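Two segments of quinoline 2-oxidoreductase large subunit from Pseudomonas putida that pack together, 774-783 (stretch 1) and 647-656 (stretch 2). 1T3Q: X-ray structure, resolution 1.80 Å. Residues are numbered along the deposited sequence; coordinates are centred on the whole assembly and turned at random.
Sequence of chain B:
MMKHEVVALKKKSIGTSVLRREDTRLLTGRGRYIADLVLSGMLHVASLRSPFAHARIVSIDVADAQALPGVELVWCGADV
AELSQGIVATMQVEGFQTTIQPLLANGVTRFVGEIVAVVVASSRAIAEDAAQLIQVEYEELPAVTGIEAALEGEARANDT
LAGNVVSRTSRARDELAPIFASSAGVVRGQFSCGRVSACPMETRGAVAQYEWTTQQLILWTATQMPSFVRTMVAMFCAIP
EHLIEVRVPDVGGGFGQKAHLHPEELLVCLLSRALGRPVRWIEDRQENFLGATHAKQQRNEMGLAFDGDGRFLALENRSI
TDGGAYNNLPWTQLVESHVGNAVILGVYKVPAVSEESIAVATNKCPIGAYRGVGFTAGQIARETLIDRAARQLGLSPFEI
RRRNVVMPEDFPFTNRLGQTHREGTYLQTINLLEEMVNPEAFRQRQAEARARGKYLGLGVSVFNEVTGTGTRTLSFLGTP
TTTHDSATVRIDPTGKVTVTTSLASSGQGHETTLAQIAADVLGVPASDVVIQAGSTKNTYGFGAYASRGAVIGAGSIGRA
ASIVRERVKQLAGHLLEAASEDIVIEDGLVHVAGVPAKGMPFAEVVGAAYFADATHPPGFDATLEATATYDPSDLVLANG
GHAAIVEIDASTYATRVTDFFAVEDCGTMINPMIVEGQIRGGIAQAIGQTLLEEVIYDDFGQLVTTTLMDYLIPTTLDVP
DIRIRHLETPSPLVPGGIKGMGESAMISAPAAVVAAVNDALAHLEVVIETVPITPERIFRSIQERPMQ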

# COMPACT_ATOMS: atom_id res chain seq x y z
N THR B 774 -27.44 12.60 -37.54
CA THR B 774 -26.26 12.79 -38.37
C THR B 774 -26.59 13.53 -39.66
O THR B 774 -27.76 13.71 -40.00
CB THR B 774 -25.69 11.43 -38.75
OG1 THR B 774 -26.65 10.72 -39.54
CG2 THR B 774 -25.39 10.60 -37.50
N PRO B 775 -25.56 14.00 -40.39
CA PRO B 775 -25.87 14.70 -41.64
C PRO B 775 -26.61 13.77 -42.60
O PRO B 775 -27.46 14.21 -43.38
CB PRO B 775 -24.49 15.14 -42.15
CG PRO B 775 -23.52 14.25 -41.42
CD PRO B 775 -24.13 14.11 -40.06
N GLU B 776 -26.29 12.48 -42.54
CA GLU B 776 -26.96 11.50 -43.39
C GLU B 776 -28.45 11.48 -43.08
O GLU B 776 -29.29 11.56 -43.99
CB GLU B 776 -26.38 10.10 -43.16
CG GLU B 776 -27.19 8.97 -43.80
CD GLU B 776 -27.10 8.96 -45.32
OE1 GLU B 776 -27.93 8.27 -45.96
OE2 GLU B 776 -26.20 9.62 -45.88
N ARG B 777 -28.79 11.39 -41.80
CA ARG B 777 -30.20 11.36 -41.40
C ARG B 777 -30.94 12.65 -41.72
O ARG B 777 -32.12 12.61 -42.07
CB ARG B 777 -30.32 11.02 -39.91
CG ARG B 777 -29.97 9.56 -39.62
CD ARG B 777 -30.33 9.13 -38.20
NE ARG B 777 -30.23 7.67 -38.07
CZ ARG B 777 -29.27 7.03 -37.42
NH1 ARG B 777 -28.29 7.71 -36.82
NH2 ARG B 777 -29.26 5.70 -37.40
N ILE B 778 -30.26 13.78 -41.61
CA ILE B 778 -30.87 15.06 -41.92
C ILE B 778 -31.07 15.15 -43.43
O ILE B 778 -32.10 15.61 -43.91
CB ILE B 778 -29.98 16.24 -41.46
CG1 ILE B 778 -29.86 16.23 -39.93
CG2 ILE B 778 -30.56 17.56 -41.96
CD1 ILE B 778 -29.00 17.34 -39.38
N PHE B 779 -30.06 14.71 -44.18
CA PHE B 779 -30.10 14.72 -45.64
C PHE B 779 -31.29 13.88 -46.12
O PHE B 779 -32.06 14.31 -46.98
CB PHE B 779 -28.78 14.14 -46.19
CG PHE B 779 -28.82 13.78 -47.65
CD1 PHE B 779 -28.92 14.76 -48.63
CD2 PHE B 779 -28.75 12.45 -48.05
CE1 PHE B 779 -28.94 14.42 -49.99
CE2 PHE B 779 -28.77 12.10 -49.40
CZ PHE B 779 -28.86 13.09 -50.37
N ARG B 780 -31.42 12.70 -45.55
CA ARG B 780 -32.50 11.78 -45.89
C ARG B 780 -33.87 12.35 -45.53
O ARG B 780 -34.81 12.26 -46.32
CB ARG B 780 -32.30 10.46 -45.14
CG ARG B 780 -32.17 9.25 -46.03
CD ARG B 780 -30.88 9.25 -46.82
NE ARG B 780 -31.13 8.89 -48.21
CZ ARG B 780 -30.22 8.41 -49.05
NH1 ARG B 780 -30.57 8.12 -50.30
NH2 ARG B 780 -28.98 8.19 -48.65
N SER B 781 -33.98 12.92 -44.34
CA SER B 781 -35.25 13.48 -43.89
C SER B 781 -35.75 14.57 -44.83
O SER B 781 -36.92 14.60 -45.19
CB SER B 781 -35.12 14.05 -42.47
N ILE B 782 -34.84 15.46 -45.22
CA ILE B 782 -35.18 16.57 -46.10
C ILE B 782 -35.47 16.12 -47.54
O ILE B 782 -36.33 16.70 -48.21
CB ILE B 782 -34.06 17.62 -46.10
CG1 ILE B 782 -34.00 18.31 -44.73
CG2 ILE B 782 -34.28 18.64 -47.21
CD1 ILE B 782 -32.90 19.35 -44.60
N GLN B 783 -34.78 15.08 -48.00
CA GLN B 783 -34.99 14.59 -49.36
C GLN B 783 -36.37 13.95 -49.48
O GLN B 783 -37.00 14.02 -50.53
CB GLN B 783 -33.91 13.57 -49.75
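Stretch 2 (647-656) EIDASTYATR

A side chain projecting from a turn can give a helix much of its packing surface, and this pair of segments illustrates how. Residues 775-783 form a helix, with Thr774 OG1 accepting a capping bond from Arg777 N at 3.2 Å. Against it lies a hairpin: strand 647-649 runs up to a tight turn and strand 655-656 returns, the two strands antiparallel, as the reciprocal bonds from Glu647 N to Arg656 O (2.8 Å) and from Arg656 N to Glu647 O (2.9 Å) require.

The bump is Tyr653. Its backbone adopts positive phi (66/18), and its N donates to Asp649 O at 2.8 Å. Asp649 OD2 steadies the turn further by accepting from Thr652 N at 2.7 Å. CA-to-CB of Tyr653 points toward the helix, and the ring (chi1 near -44°, m) is laid along it, covering successive turns. At its root, Tyr653 CB is 4.2 Å from Pro775 CB in the first turn; farther out, Tyr653 CD2 meets Ile778 CG2 at 4.0 Å, and Tyr653 CE2 meets Ile782 CD1 at 4.2 Å, at the ring edge. One face is covered by Phe779, whose CB stands 4.1 Å from the Tyr653 ring centroid, almost on the normal. The Phe779 ring turns its edge toward that face in an offset arrangement, centroids 5.4 Å apart and planes at 64°, and its CD1 comes within 3.5 Å of Tyr653 OH.

The helix answers with a smaller bump. Ile778, extended (m, t), reaches into the hollow beside the tyrosine, where Ile778 CD1 lies 3.1 Å from Thr655 OG1, a close contact, and 3.8 Å from Tyr653 O; both Ile778 CD1 and Ile778 CG2 come near Ile648 CG2, at 4.4 and 4.3 Å. No hydrogen bond crosses the interface. Its 340 Å² of buried surface rests on complementary shape.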

# COMPACT_ATOMS: atom_id res chain seq x y z
N GLU B 647 -28.27 25.17 -35.16
CA GLU B 647 -28.26 25.77 -36.48
C GLU B 647 -27.86 24.68 -37.47
O GLU B 647 -26.82 24.05 -37.31
CB GLU B 647 -27.24 26.91 -36.55
CG GLU B 647 -27.03 27.43 -37.97
CD GLU B 647 -25.86 28.40 -38.07
OE1 GLU B 647 -26.02 29.57 -37.65
OE2 GLU B 647 -24.78 27.99 -38.54
N ILE B 648 -28.70 24.47 -38.48
CA ILE B 648 -28.43 23.47 -39.49
C ILE B 648 -28.20 24.15 -40.84
O ILE B 648 -29.00 24.98 -41.27
CB ILE B 648 -29.63 22.51 -39.64
CG1 ILE B 648 -29.90 21.80 -38.31
CG2 ILE B 648 -29.35 21.50 -40.74
CD1 ILE B 648 -31.17 20.97 -38.32
N ASP B 649 -27.10 23.80 -41.50
CA ASP B 649 -26.78 24.38 -42.81
C ASP B 649 -27.66 23.69 -43.85
O ASP B 649 -27.63 22.47 -43.98
CB ASP B 649 -25.31 24.15 -43.15
CG ASP B 649 -24.88 24.89 -44.40
OD1 ASP B 649 -24.62 26.10 -44.31
OD2 ASP B 649 -24.82 24.26 -45.47
N ALA B 650 -28.45 24.47 -44.59
CA ALA B 650 -29.35 23.90 -45.60
C ALA B 650 -28.65 23.16 -46.74
O ALA B 650 -29.25 22.28 -47.36
CB ALA B 650 -30.24 25.00 -46.17
N SER B 651 -27.40 23.49 -47.00
CA SER B 651 -26.66 22.85 -48.09
C SER B 651 -25.77 21.68 -47.68
O SER B 651 -25.64 20.71 -48.42
CB SER B 651 -25.82 23.88 -48.84
OG SER B 651 -26.64 24.81 -49.52
N THR B 652 -25.14 21.78 -46.51
CA THR B 652 -24.24 20.73 -46.06
C THR B 652 -24.81 19.85 -44.94
O THR B 652 -24.24 18.82 -44.61
CB THR B 652 -22.91 21.33 -45.58
OG1 THR B 652 -23.14 22.12 -44.41
CG2 THR B 652 -22.31 22.22 -46.67
N TYR B 653 -25.93 20.28 -44.38
CA TYR B 653 -26.59 19.54 -43.30
C TYR B 653 -25.75 19.49 -42.04
O TYR B 653 -25.97 18.66 -41.16
CB TYR B 653 -26.92 18.11 -43.77
CG TYR B 653 -27.50 18.08 -45.15
CD1 TYR B 653 -26.76 17.62 -46.23
CD2 TYR B 653 -28.79 18.57 -45.40
CE1 TYR B 653 -27.27 17.65 -47.53
CE2 TYR B 653 -29.31 18.61 -46.69
CZ TYR B 653 -28.55 18.15 -47.75
OH TYR B 653 -29.06 18.19 -49.03
N ALA B 654 -24.78 20.40 -41.95
CA ALA B 654 -23.93 20.47 -40.78
C ALA B 654 -24.78 21.04 -39.64
O ALA B 654 -25.54 21.98 -39.84
CB ALA B 654 -22.74 21.39 -41.05
N THR B 655 -24.65 20.45 -38.46
CA THR B 655 -25.43 20.90 -37.31
C THR B 655 -24.54 21.43 -36.20
O THR B 655 -23.54 20.81 -35.83
CB THR B 655 -26.31 19.77 -36.77
OG1 THR B 655 -27.15 19.28 -37.83
CG2 THR B 655 -27.20 20.28 -35.64
N ARG B 656 -24.92 22.58 -35.66
CA ARG B 656 -24.15 23.21 -34.60
C ARG B 656 -25.07 23.64 -33.46
O ARG B 656 -26.11 24.25 -33.69
CB ARG B 656 -23.42 24.43 -35.19
CG ARG B 656 -22.60 25.25 -34.21
CD ARG B 656 -21.62 26.17 -34.96
NE ARG B 656 -21.86 27.59 -34.70
CZ ARG B 656 -22.62 28.38 -35.45
NH1 ARG B 656 -22.77 29.66 -35.13
NH2 ARG B 656 -23.21 27.90 -36.53